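Local coordinates for protein toll-receptor-related 2 (Hydra vulgaris, PDB 4W8H) that probably acts as a Toll-related transmembrane receptor that passes signals into the cell through the TIR domain described here, at residues 5-10 with 25-30; 17-22 with 62-67; 53-58 with 79-84; 86-91 with 120-125. All blocks are in the same frame, centred on the assembly; numbering follows the deposited sequence.

Overall arrangement
From the N terminus, contact 1 closes the first loop, folding helix 16-29 back onto strand 5-10 of the central parallel sheet. Contact 2 starts inside that loop and ends beyond it, so the two cross as the same helix also covers strand 58-65. Contact 3 begins before contact 2 has closed and crosses it in turn; it pairs helices 47-56 and 73-82, on the far side of the sheet. Contact 4 follows contacts 1, 2 and 3 in series and brings helix 115-127 onto strand 87-91. Nothing is nested. Helices 16-29 and 115-127 thus share one face of the sheet, where Leu27 of contact 1 meets Phe123 of contact 4.

Contact 1 (5-10 with 25-30). Unlike the reference sequence in segment 25-30: Lys26 (reference Glu), Leu27 (reference Val).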
loop_
_atom_site.group_PDB
_atom_site.type_symbol
_atom_site.label_atom_id
_atom_site.label_comp_id
_atom_site.label_asym_id
_atom_site.label_seq_id
_atom_site.Cartn_x
_atom_site.Cartn_y
_atom_site.Cartn_z
ATOM N N TYR A 5 2.773 -6.303 11.708
ATOM C CA TYR A 5 3.308 -6.112 10.364
ATOM C C TYR A 5 3.842 -4.706 10.250
ATOM O O TYR A 5 3.297 -3.764 10.810
ATOM C CB TYR A 5 2.198 -6.349 9.329
ATOM C CG TYR A 5 1.620 -7.725 9.386
ATOM C CD1 TYR A 5 2.170 -8.750 8.644
ATOM C CD2 TYR A 5 0.505 -8.010 10.160
ATOM C CE1 TYR A 5 1.657 -10.024 8.671
ATOM C CE2 TYR A 5 -0.020 -9.295 10.195
ATOM C CZ TYR A 5 0.581 -10.289 9.446
ATOM O OH TYR A 5 0.117 -11.570 9.452
ATOM N N ASP A 6 4.921 -4.554 9.476
ATOM C CA ASP A 6 5.380 -3.206 9.144
ATOM C C ASP A 6 4.428 -2.507 8.175
ATOM O O ASP A 6 4.126 -1.318 8.339
ATOM C CB ASP A 6 6.758 -3.245 8.495
ATOM C CG ASP A 6 7.784 -3.759 9.407
ATOM O OD1 ASP A 6 8.051 -3.035 10.389
ATOM O OD2 ASP A 6 8.347 -4.862 9.164
ATOM N N VAL A 7 3.937 -3.241 7.188
ATOM C CA VAL A 7 3.080 -2.642 6.170
ATOM C C VAL A 7 2.017 -3.591 5.713
ATOM O O VAL A 7 2.219 -4.800 5.672
ATOM C CB VAL A 7 3.831 -2.174 4.910
ATOM C CG1 VAL A 7 4.690 -1.020 5.216
ATOM C CG2 VAL A 7 4.625 -3.290 4.282
ATOM N N ASN A 8 0.872 -3.001 5.400
ATOM C CA ASN A 8 -0.190 -3.656 4.709
ATOM C C ASN A 8 -0.224 -3.136 3.264
ATOM O O ASN A 8 0.092 -1.995 3.020
ATOM C CB ASN A 8 -1.474 -3.259 5.438
ATOM C CG ASN A 8 -2.673 -3.572 4.703
ATOM O OD1 ASN A 8 -2.793 -4.658 4.155
ATOM N ND2 ASN A 8 -3.618 -2.631 4.666
ATOM N N ILE A 9 -0.577 -3.994 2.319
ATOM C CA ILE A 9 -0.568 -3.564 0.914
ATOM C C ILE A 9 -1.974 -3.531 0.423
ATOM O O ILE A 9 -2.652 -4.550 0.375
ATOM C CB ILE A 9 0.206 -4.536 0.024
ATOM C CG1 ILE A 9 1.521 -4.976 0.681
ATOM C CG2 ILE A 9 0.414 -3.910 -1.395
ATOM C CD1 ILE A 9 2.526 -3.922 0.819
ATOM N N CYS A 10 -2.395 -2.359 0.030
ATOM C CA CYS A 10 -3.726 -2.164 -0.524
ATOM C C CYS A 10 -3.622 -1.918 -2.046
ATOM O O CYS A 10 -2.945 -0.973 -2.471
ATOM C CB CYS A 10 -4.385 -0.957 0.141
ATOM S SG CYS A 10 -6.026 -0.646 -0.468
ATOM N N PHE A 25 7.623 -9.211 -2.920
ATOM C CA PHE A 25 8.872 -9.951 -3.014
ATOM C C PHE A 25 10.032 -9.145 -2.466
ATOM O O PHE A 25 10.794 -9.659 -1.644
ATOM C CB PHE A 25 9.102 -10.302 -4.480
ATOM C CG PHE A 25 10.318 -11.151 -4.754
ATOM C CD1 PHE A 25 10.350 -12.462 -4.346
ATOM C CD2 PHE A 25 11.363 -10.661 -5.493
ATOM C CE1 PHE A 25 11.448 -13.272 -4.650
ATOM C CE2 PHE A 25 12.466 -11.467 -5.792
ATOM C CZ PHE A 25 12.490 -12.752 -5.363
ATOM N N LYS A 26 10.177 -7.905 -2.896
ATOM C CA LYS A 26 11.294 -7.086 -2.440
ATOM C C LYS A 26 11.173 -6.688 -0.983
ATOM O O LYS A 26 12.183 -6.651 -0.254
ATOM C CB LYS A 26 11.451 -5.887 -3.334
ATOM C CG LYS A 26 12.147 -6.274 -4.639
ATOM C CD LYS A 26 12.559 -5.092 -5.441
ATOM C CE LYS A 26 13.573 -4.184 -4.749
ATOM N NZ LYS A 26 14.781 -4.839 -4.201
ATOM N N LEU A 27 9.953 -6.363 -0.544
ATOM C CA LEU A 27 9.768 -6.006 0.853
ATOM C C LEU A 27 10.177 -7.144 1.762
ATOM O O LEU A 27 10.924 -6.948 2.727
ATOM C CB LEU A 27 8.306 -5.616 1.101
ATOM C CG LEU A 27 7.838 -4.265 0.562
ATOM C CD1 LEU A 27 6.303 -4.223 0.526
ATOM C CD2 LEU A 27 8.366 -3.100 1.373
ATOM N N GLU A 28 9.727 -8.353 1.452
ATOM C CA GLU A 28 9.989 -9.500 2.308
ATOM C C GLU A 28 11.475 -9.855 2.284
ATOM O O GLU A 28 12.057 -10.213 3.316
ATOM C CB GLU A 28 9.055 -10.658 1.944
ATOM C CG GLU A 28 7.586 -10.335 2.316
ATOM C CD GLU A 28 6.656 -11.504 2.196
ATOM O OE1 GLU A 28 6.856 -12.379 1.333
ATOM O OE2 GLU A 28 5.695 -11.521 2.984
ATOM N N ARG A 29 12.104 -9.711 1.121
ATOM C CA ARG A 29 13.571 -9.971 1.054
ATOM C C ARG A 29 14.361 -8.991 1.916
ATOM O O ARG A 29 15.425 -9.321 2.433
ATOM C CB ARG A 29 14.043 -9.929 -0.391
ATOM C CG ARG A 29 13.664 -11.196 -1.143
ATOM C CD ARG A 29 13.912 -11.081 -2.623
ATOM N NE ARG A 29 15.332 -10.947 -2.919
ATOM C CZ ARG A 29 16.154 -11.958 -3.198
ATOM N NH1 ARG A 29 15.691 -13.197 -3.235
ATOM N NH2 ARG A 29 17.441 -11.724 -3.456
ATOM N N ALA A 30 13.822 -7.776 2.044
ATOM C CA ALA A 30 14.444 -6.707 2.826
ATOM C C ALA A 30 14.132 -6.828 4.324
ATOM O O ALA A 30 14.517 -5.946 5.098
ATOM C CB ALA A 30 13.993 -5.322 2.296
#
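Val7 and Leu27 are the closest backbone neighbours here, their CA atoms 9.2 Å apart, a separation that leaves room for side chains but not for backbone bonding between strand 5-10 and helix 16-29. Leu27 spans the gap. Its CG stands anti to the carbonyl carbon (chi1 -73°) and its CD1 anti to CA (chi2 163°), which makes CD1 the methyl that extends to the strand. There it meets the CD1 of Ile9 at 3.8 Å, the two methyls coming together end to end. The same Leu27 CD1 lies 4.2 Å from Val7 CG2, a more distant touch. Val7 and Ile9, two residues apart on the strand, both point toward the helix, so a single leucine methyl can meet both. All three residues are buried, and branched aliphatic side chains suit such a place because they fill space without needing polar partners. Within the helix, Arg29 N bonds to Phe25 O at 3.1 Å.

Strand 5-10 is flanked in the sheet by strands 34-35 and 58-65, and the contact belongs to the beta-alpha-beta unit of strand 5-10, helix 16-29 and strand 34-35. Thr34 touches all three apolar side chains. Ile126 of helix 115-127 packs on both Val7 and Leu27, bringing the C-terminal helix up beside this first crossover.

Contact 2 (17-22 with 62-67); sequences EWVINT and IVVMSP
Apolar packing joins Val19 and Trp18 to Val64, the strand residue that both touch. Val19 CG2 sits against the two methyls of Val64 almost evenly, 4.0 Å from Val64 CG1 and 4.1 Å from Val64 CG2. The side chains lie offset past one another rather than meeting head on. With Val64 CG1 anti to the backbone N (chi1 180°), both methyls fork toward the helix, and CG1 can also meet the indole.

The aromatic component comes from Trp18. Its CZ3 lies 4.2 Å from Val64 CG1, which approaches the ring obliquely. One face of the indole is overlaid by Thr22 CB, 3.8 Å above the plane and displaced toward the rim. Beyond the two segments, Trp18 stacks with Tyr92 and meets the ring of Trp109, so a large flat residue is well placed to fill this end of the helix-sheet interface.

Hydrogen bonds stay within the helix, as in Thr22 N to Trp18 O at 2.9 Å, although a wider pi-type turn runs through 19-22. Just past the strand, Ser66 OG bonds to Asp15 and to the backbone N of Phe69.

Helix 16-29 is therefore held against strand 58-65 by shape and exclusion of water rather than by directional bonds, the helix-on-sheet packing of the flavodoxin-like TIR fold: Val64 offers the helix a compact, stiff surface, and Trp18 carries the helix side on to Tyr92 and Trp109.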
loop_
_atom_site.group_PDB
_atom_site.type_symbol
_atom_site.label_atom_id
_atom_site.label_comp_id
_atom_site.label_asym_id
_atom_site.label_seq_id
_atom_site.Cartn_x
_atom_site.Cartn_y
_atom_site.Cartn_z
ATOM N N GLU A 17 0.211 -8.752 -10.460
ATOM C CA GLU A 17 1.508 -9.264 -10.914
ATOM C C GLU A 17 2.673 -8.467 -10.315
ATOM O O GLU A 17 3.582 -9.044 -9.691
ATOM C CB GLU A 17 1.598 -9.316 -12.449
ATOM C CG GLU A 17 2.840 -10.027 -12.998
ATOM C CD GLU A 17 2.904 -10.048 -14.562
ATOM O OE1 GLU A 17 2.077 -9.370 -15.204
ATOM O OE2 GLU A 17 3.762 -10.746 -15.143
ATOM N N TRP A 18 2.662 -7.142 -10.501
ATOM C CA TRP A 18 3.742 -6.292 -9.977
ATOM C C TRP A 18 3.679 -6.275 -8.462
ATOM O O TRP A 18 4.691 -6.368 -7.777
ATOM C CB TRP A 18 3.624 -4.873 -10.528
ATOM C CG TRP A 18 4.726 -3.960 -10.125
ATOM C CD1 TRP A 18 5.924 -3.778 -10.767
ATOM C CD2 TRP A 18 4.713 -3.060 -9.034
ATOM N NE1 TRP A 18 6.664 -2.833 -10.121
ATOM C CE2 TRP A 18 5.939 -2.349 -9.066
ATOM C CE3 TRP A 18 3.776 -2.743 -8.043
ATOM C CZ2 TRP A 18 6.263 -1.360 -8.118
ATOM C CZ3 TRP A 18 4.086 -1.732 -7.111
ATOM C CH2 TRP A 18 5.337 -1.074 -7.144
ATOM N N VAL A 19 2.482 -6.206 -7.896
ATOM C CA VAL A 19 2.385 -6.115 -6.443
ATOM C C VAL A 19 2.955 -7.332 -5.760
ATOM O O VAL A 19 3.730 -7.194 -4.809
ATOM C CB VAL A 19 0.941 -5.805 -5.992
ATOM C CG1 VAL A 19 0.844 -5.988 -4.443
ATOM C CG2 VAL A 19 0.564 -4.398 -6.417
ATOM N N ILE A 20 2.601 -8.529 -6.217
ATOM C CA ILE A 20 3.056 -9.712 -5.524
ATOM C C ILE A 20 4.497 -10.049 -5.913
ATOM O O ILE A 20 5.347 -10.316 -5.042
ATOM C CB ILE A 20 2.142 -10.891 -5.803
ATOM C CG1 ILE A 20 0.731 -10.595 -5.282
ATOM C CG2 ILE A 20 2.712 -12.165 -5.170
ATOM C CD1 ILE A 20 0.637 -10.482 -3.791
ATOM N N ASN A 21 4.792 -10.042 -7.215
ATOM C CA ASN A 21 6.090 -10.527 -7.655
ATOM C C ASN A 21 7.203 -9.541 -7.528
ATOM O O ASN A 21 8.374 -9.963 -7.497
ATOM C CB ASN A 21 5.999 -11.027 -9.106
ATOM C CG ASN A 21 5.013 -12.140 -9.261
ATOM O OD1 ASN A 21 4.070 -12.044 -10.037
ATOM N ND2 ASN A 21 5.191 -13.187 -8.482
ATOM N N THR A 22 6.885 -8.245 -7.497
ATOM C CA THR A 22 7.915 -7.214 -7.352
ATOM C C THR A 22 7.863 -6.558 -5.986
ATOM O O THR A 22 8.826 -6.645 -5.226
ATOM C CB THR A 22 7.847 -6.192 -8.507
ATOM O OG1 THR A 22 8.061 -6.863 -9.753
ATOM C CG2 THR A 22 8.905 -5.088 -8.330
ATOM N N ILE A 62 0.511 0.732 2.481
ATOM C CA ILE A 62 0.901 1.127 1.149
ATOM C C ILE A 62 -0.314 1.096 0.258
ATOM O O ILE A 62 -1.040 0.102 0.237
ATOM C CB ILE A 62 1.990 0.150 0.599
ATOM C CG1 ILE A 62 3.284 0.298 1.401
ATOM C CG2 ILE A 62 2.228 0.386 -0.864
ATOM C CD1 ILE A 62 4.330 -0.752 1.036
ATOM N N VAL A 63 -0.537 2.175 -0.470
ATOM C CA VAL A 63 -1.634 2.334 -1.395
ATOM C C VAL A 63 -1.055 2.295 -2.836
ATOM O O VAL A 63 -0.294 3.188 -3.180
ATOM C CB VAL A 63 -2.286 3.712 -1.062
ATOM C CG1 VAL A 63 -3.297 4.121 -2.116
ATOM C CG2 VAL A 63 -2.909 3.695 0.367
ATOM N N VAL A 64 -1.391 1.294 -3.624
ATOM C CA VAL A 64 -0.788 1.108 -4.965
ATOM C C VAL A 64 -1.764 1.771 -5.950
ATOM O O VAL A 64 -2.718 1.145 -6.435
ATOM C CB VAL A 64 -0.546 -0.360 -5.263
ATOM C CG1 VAL A 64 0.071 -0.485 -6.669
ATOM C CG2 VAL A 64 0.358 -0.983 -4.204
ATOM N N MET A 65 -1.513 3.053 -6.249
ATOM C CA MET A 65 -2.424 3.838 -7.052
ATOM C C MET A 65 -2.264 3.474 -8.536
ATOM O O MET A 65 -1.149 3.334 -9.086
ATOM C CB MET A 65 -2.146 5.322 -6.852
ATOM C CG MET A 65 -2.298 5.749 -5.392
ATOM S SD MET A 65 -2.255 7.544 -5.150
ATOM C CE MET A 65 -0.554 7.860 -5.610
ATOM N N SER A 66 -3.399 3.363 -9.186
ATOM C CA SER A 66 -3.525 3.042 -10.612
ATOM C C SER A 66 -4.984 3.312 -11.002
ATOM O O SER A 66 -5.839 3.479 -10.120
ATOM C CB SER A 66 -3.249 1.566 -10.847
ATOM O OG SER A 66 -4.347 0.767 -10.428
ATOM N N PRO A 67 -5.299 3.265 -12.294
ATOM C CA PRO A 67 -6.703 3.450 -12.660
ATOM C C PRO A 67 -7.606 2.408 -12.048
ATOM O O PRO A 67 -8.751 2.699 -11.675
ATOM C CB PRO A 67 -6.687 3.343 -14.192
ATOM C CG PRO A 67 -5.274 3.732 -14.593
ATOM C CD PRO A 67 -4.402 3.233 -13.475
#

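Contact 3 (53-58 with 79-84); sequences DAIENS and LQIGLS
Ile55 and Ile81 form the tight part of this contact, where helices 47-56 and 73-82 come together near their C-terminal ends. Ile55 is fully stretched, with CD1 anti to CA about the CB-CG1 bond (chi2 175°), and that methyl is the atom that does the touching. In the conformer of Ile81 described, it lies 3.7 Å from Ile81 CG2 and 3.8 Å from Ile81 CB, the side chains nearly perpendicular; Ile81 also has a second conformer, so these values describe one of its states. Ile55 CD1 also lies against the backbone of Gly82, 4.0 Å from Gly82 N. The glycine adds no bulk beside it, and the CA atoms of Ile55 and Gly82 are only 6.9 Å apart.

Toward solvent the contact slackens. Glu56 OE2 stays 4.8 Å from Ile81 CG2 and instead bonds to His85. Exposed Ser84 serves its own helix: its OG bonds to Ile81 O at 2.7 Å, in the carbonyl plane, while Ser84 N reaches the same oxygen at 2.9 Å. A small hydroxyl residue can satisfy a helix-end carbonyl in this way.

Inward, Ile55 rests on Asn8 of strand 5-10 and Thr61 of strand 58-65, and Leu79 on Val63, so both helices lie over the sheet, on the face opposite helix 16-29, as the two-sided layering of a flavodoxin-like TIR domain requires.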
loop_
_atom_site.group_PDB
_atom_site.type_symbol
_atom_site.label_atom_id
_atom_site.label_comp_id
_atom_site.label_asym_id
_atom_site.label_seq_id
_atom_site.Cartn_x
_atom_site.Cartn_y
_atom_site.Cartn_z
ATOM N N ASP A 53 -8.400 -5.791 10.112
ATOM C CA ASP A 53 -7.282 -6.570 10.616
ATOM C C ASP A 53 -5.966 -6.125 9.969
ATOM O O ASP A 53 -4.957 -5.953 10.663
ATOM C CB ASP A 53 -7.502 -8.076 10.432
ATOM C CG ASP A 53 -8.360 -8.696 11.535
ATOM O OD1 ASP A 53 -8.639 -8.062 12.590
ATOM O OD2 ASP A 53 -8.755 -9.855 11.327
ATOM N N ALA A 54 -5.968 -5.944 8.673
ATOM C CA ALA A 54 -4.767 -5.540 7.967
ATOM C C ALA A 54 -4.330 -4.159 8.386
ATOM O O ALA A 54 -3.137 -3.921 8.587
ATOM C CB ALA A 54 -5.025 -5.588 6.468
ATOM N N ILE A 55 -5.260 -3.215 8.498
ATOM C CA ILE A 55 -4.875 -1.841 8.842
ATOM C C ILE A 55 -4.397 -1.743 10.278
ATOM O O ILE A 55 -3.363 -1.160 10.554
ATOM C CB ILE A 55 -6.011 -0.854 8.595
ATOM C CG1 ILE A 55 -6.308 -0.712 7.109
ATOM C CG2 ILE A 55 -5.700 0.510 9.220
ATOM C CD1 ILE A 55 -7.507 0.163 6.827
ATOM N N GLU A 56 -5.148 -2.306 11.213
ATOM C CA GLU A 56 -4.839 -2.095 12.625
ATOM C C GLU A 56 -3.646 -2.913 13.099
ATOM O O GLU A 56 -3.084 -2.602 14.149
ATOM C CB GLU A 56 -6.054 -2.388 13.497
ATOM C CG GLU A 56 -7.236 -1.466 13.198
ATOM C CD GLU A 56 -6.926 0.003 13.430
ATOM O OE1 GLU A 56 -6.272 0.331 14.434
ATOM O OE2 GLU A 56 -7.301 0.840 12.575
ATOM N N ASN A 57 -3.288 -3.978 12.386
ATOM C CA ASN A 57 -2.134 -4.753 12.748
ATOM C C ASN A 57 -0.864 -4.434 11.952
ATOM O O ASN A 57 0.118 -5.172 12.037
ATOM C CB ASN A 57 -2.473 -6.213 12.636
ATOM C CG ASN A 57 -3.412 -6.645 13.743
ATOM O OD1 ASN A 57 -3.050 -6.575 14.939
ATOM N ND2 ASN A 57 -4.606 -7.072 13.383
ATOM N N SER A 58 -0.886 -3.320 11.249
ATOM C CA SER A 58 0.237 -2.846 10.444
ATOM C C SER A 58 0.587 -1.417 10.834
ATOM O O SER A 58 -0.292 -0.647 11.152
ATOM C CB SER A 58 -0.160 -2.883 8.958
ATOM O OG SER A 58 -0.440 -4.203 8.502
ATOM N N LEU A 79 -8.752 2.645 1.788
ATOM C CA LEU A 79 -8.133 3.949 1.755
ATOM C C LEU A 79 -8.791 4.910 2.734
ATOM O O LEU A 79 -8.113 5.674 3.422
ATOM C CB LEU A 79 -8.153 4.528 0.328
ATOM C CG LEU A 79 -7.611 5.948 0.093
ATOM C CD1 LEU A 79 -6.192 6.125 0.545
ATOM C CD2 LEU A 79 -7.676 6.240 -1.384
ATOM N N GLN A 80 -10.121 4.920 2.749
ATOM C CA GLN A 80 -10.820 5.834 3.655
ATOM C C GLN A 80 -10.407 5.609 5.116
ATOM O O GLN A 80 -10.140 6.574 5.849
ATOM C CB GLN A 80 -12.347 5.694 3.511
ATOM C CG GLN A 80 -12.929 6.085 2.159
ATOM C CD GLN A 80 -12.586 7.485 1.732
ATOM O OE1 GLN A 80 -12.557 8.416 2.546
ATOM N NE2 GLN A 80 -12.331 7.652 0.430
ATOM N N ILE A 81 -10.320 4.364 5.546
ATOM C CA ILE A 81 -9.871 4.094 6.909
ATOM C C ILE A 81 -8.364 4.388 7.035
ATOM O O ILE A 81 -7.903 4.941 8.043
ATOM C CB ILE A 81 -10.246 2.674 7.338
ATOM C CG1 ILE A 81 -11.782 2.524 7.215
ATOM C CG2 ILE A 81 -9.779 2.424 8.763
ATOM C CD1 ILE A 81 -12.259 1.117 7.030
ATOM N N GLY A 82 -7.600 4.084 5.988
ATOM C CA GLY A 82 -6.163 4.346 5.998
ATOM C C GLY A 82 -5.793 5.808 6.205
ATOM O O GLY A 82 -4.770 6.092 6.825
ATOM N N LEU A 83 -6.638 6.723 5.728
ATOM C CA LEU A 83 -6.403 8.147 5.932
ATOM C C LEU A 83 -6.419 8.529 7.413
ATOM O O LEU A 83 -5.878 9.548 7.799
ATOM C CB LEU A 83 -7.437 8.957 5.201
ATOM C CG LEU A 83 -7.381 8.891 3.673
ATOM C CD1 LEU A 83 -8.578 9.656 3.127
ATOM C CD2 LEU A 83 -6.044 9.454 3.130
ATOM N N SER A 84 -7.041 7.703 8.233
ATOM C CA SER A 84 -7.032 7.959 9.683
ATOM C C SER A 84 -5.812 7.373 10.390
ATOM O O SER A 84 -5.667 7.465 11.618
ATOM C CB SER A 84 -8.358 7.485 10.306
ATOM O OG SER A 84 -8.481 6.078 10.406
#

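Contact 4 (86-91 with 120-125)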
loop_
_atom_site.group_PDB
_atom_site.type_symbol
_atom_site.label_atom_id
_atom_site.label_comp_id
_atom_site.label_asym_id
_atom_site.label_seq_id
_atom_site.Cartn_x
_atom_site.Cartn_y
_atom_site.Cartn_z
ATOM N N GLN A 86 -1.651 5.946 8.834
ATOM C CA GLN A 86 -0.548 6.391 7.997
ATOM C C GLN A 86 -0.550 5.583 6.734
ATOM O O GLN A 86 -0.716 4.352 6.783
ATOM C CB GLN A 86 0.755 6.170 8.721
ATOM C CG GLN A 86 0.869 6.829 10.074
ATOM C CD GLN A 86 2.216 6.563 10.638
ATOM O OE1 GLN A 86 3.216 7.120 10.176
ATOM N NE2 GLN A 86 2.271 5.700 11.668
ATOM N N ILE A 87 -0.397 6.288 5.613
ATOM C CA ILE A 87 -0.306 5.606 4.328
ATOM C C ILE A 87 0.972 6.008 3.598
ATOM O O ILE A 87 1.534 7.086 3.859
ATOM C CB ILE A 87 -1.531 5.837 3.438
ATOM C CG1 ILE A 87 -1.693 7.298 3.047
ATOM C CG2 ILE A 87 -2.830 5.338 4.092
ATOM C CD1 ILE A 87 -2.738 7.503 1.919
ATOM N N ILE A 88 1.397 5.119 2.708
ATOM C CA ILE A 88 2.492 5.375 1.773
ATOM C C ILE A 88 1.935 5.218 0.380
ATOM O O ILE A 88 1.741 4.089 -0.077
ATOM C CB ILE A 88 3.657 4.387 1.978
ATOM C CG1 ILE A 88 4.209 4.472 3.391
ATOM C CG2 ILE A 88 4.741 4.683 0.947
ATOM C CD1 ILE A 88 5.190 3.391 3.699
ATOM N N PRO A 89 1.584 6.321 -0.292
ATOM C CA PRO A 89 1.037 6.194 -1.644
ATOM C C PRO A 89 2.167 5.988 -2.659
ATOM O O PRO A 89 3.200 6.685 -2.623
ATOM C CB PRO A 89 0.391 7.547 -1.894
ATOM C CG PRO A 89 0.538 8.383 -0.619
ATOM C CD PRO A 89 1.582 7.715 0.185
ATOM N N ILE A 90 1.935 4.993 -3.517
ATOM C CA ILE A 90 2.783 4.709 -4.660
ATOM C C ILE A 90 1.993 4.989 -5.921
ATOM O O ILE A 90 0.891 4.441 -6.105
ATOM C CB ILE A 90 3.228 3.245 -4.693
ATOM C CG1 ILE A 90 4.152 2.957 -3.501
ATOM C CG2 ILE A 90 3.963 2.947 -6.034
ATOM C CD1 ILE A 90 4.477 1.492 -3.334
ATOM N N LEU A 91 2.525 5.829 -6.818
ATOM C CA LEU A 91 1.913 5.970 -8.141
ATOM C C LEU A 91 2.508 4.910 -9.027
ATOM O O LEU A 91 3.633 5.056 -9.522
ATOM C CB LEU A 91 2.089 7.368 -8.731
ATOM C CG LEU A 91 1.300 7.631 -10.022
ATOM C CD1 LEU A 91 -0.185 7.720 -9.802
ATOM C CD2 LEU A 91 1.807 8.888 -10.709
ATOM N N ARG A 120 14.958 2.661 -2.224
ATOM C CA ARG A 120 15.611 3.333 -1.108
ATOM C C ARG A 120 14.602 4.175 -0.329
ATOM O O ARG A 120 14.550 4.154 0.891
ATOM C CB ARG A 120 16.747 4.218 -1.632
ATOM C CG ARG A 120 17.469 5.045 -0.584
ATOM C CD ARG A 120 18.314 6.137 -1.282
ATOM N NE ARG A 120 17.497 7.222 -1.849
ATOM C CZ ARG A 120 17.987 8.300 -2.470
ATOM N NH1 ARG A 120 17.158 9.220 -2.936
ATOM N NH2 ARG A 120 19.297 8.479 -2.627
ATOM N N ASN A 121 13.832 4.955 -1.059
ATOM C CA ASN A 121 12.872 5.836 -0.409
ATOM C C ASN A 121 11.760 5.066 0.296
ATOM O O ASN A 121 11.374 5.395 1.420
ATOM C CB ASN A 121 12.250 6.798 -1.431
ATOM C CG ASN A 121 13.239 7.835 -1.953
ATOM O OD1 ASN A 121 14.331 8.025 -1.411
ATOM N ND2 ASN A 121 12.846 8.499 -3.025
ATOM N N LEU A 122 11.249 4.040 -0.362
ATOM C CA LEU A 122 10.196 3.232 0.222
ATOM C C LEU A 122 10.686 2.567 1.511
ATOM O O LEU A 122 10.041 2.646 2.567
ATOM C CB LEU A 122 9.749 2.179 -0.790
ATOM C CG LEU A 122 8.670 1.219 -0.309
ATOM C CD1 LEU A 122 7.368 1.960 0.116
ATOM C CD2 LEU A 122 8.315 0.207 -1.378
ATOM N N PHE A 123 11.829 1.897 1.433
ATOM C CA PHE A 123 12.299 1.158 2.590
ATOM C C PHE A 123 12.646 2.121 3.723
ATOM O O PHE A 123 12.430 1.818 4.893
ATOM C CB PHE A 123 13.526 0.316 2.245
ATOM C CG PHE A 123 13.282 -0.805 1.279
ATOM C CD1 PHE A 123 12.021 -1.235 0.914
ATOM C CD2 PHE A 123 14.351 -1.351 0.638
ATOM C CE1 PHE A 123 11.837 -2.237 -0.004
ATOM C CE2 PHE A 123 14.182 -2.369 -0.282
ATOM C CZ PHE A 123 12.922 -2.807 -0.612
ATOM N N ARG A 124 13.193 3.284 3.418
ATOM C CA ARG A 124 13.542 4.265 4.442
ATOM C C ARG A 124 12.304 4.719 5.207
ATOM O O ARG A 124 12.332 4.883 6.431
ATOM C CB ARG A 124 14.253 5.448 3.779
ATOM C CG ARG A 124 14.759 6.494 4.735
ATOM C CD ARG A 124 15.176 7.719 3.966
ATOM N NE ARG A 124 16.374 7.510 3.158
ATOM C CZ ARG A 124 16.506 7.805 1.863
ATOM N NH1 ARG A 124 17.675 7.584 1.302
ATOM N NH2 ARG A 124 15.522 8.335 1.131
ATOM N N ASP A 125 11.219 4.948 4.481
ATOM C CA ASP A 125 10.021 5.401 5.155
ATOM C C ASP A 125 9.457 4.331 6.071
ATOM O O ASP A 125 9.021 4.611 7.212
ATOM C CB ASP A 125 8.928 5.885 4.221
ATOM C CG ASP A 125 7.817 6.579 4.987
ATOM O OD1 ASP A 125 8.081 7.643 5.566
ATOM O OD2 ASP A 125 6.715 6.052 5.076
#
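Ile88 crosses from strand 87-91 to helix segment 120-125 and takes part in two of the three touches between them. Its CB points toward the helix and splits into two branches. One is CG2, anti to the backbone N (chi1 -59° for CG1), which packs 3.9 Å from Leu122 CD1, the leucine lying almost square across the isoleucine. The other branch runs through CG1, 3.4 Å from Asp125 OD2, to the tip CD1, which is again 3.4 Å from that same oxygen. The carboxylate thus lies against an aliphatic arm that it meets from the opposite direction.

An acid over an isoleucine would be a poor match if packing were all it offered, but Asp125 OD2 has polar partners of its own: it is hydrogen-bonded to a polar side chain of the bound peptide and makes a long, weak ion pair with Arg60. Leu122 is a simpler case. Its CG lies anti to the backbone N (chi1 178°), and the leucine forks so that CD1 takes Ile88 while CD2 comes 4.5 Å from Ile90 CD1, a loose touch. Buried leucine and isoleucine suit this inner side of the helix.

The axes of strand 87-91 and helix segment 120-125 run nearly antiparallel (169°), 10.6 Å apart at closest approach: the layering of a helix over a parallel sheet found in flavodoxin-like TIR domains, with the C-terminal helix covering the strand.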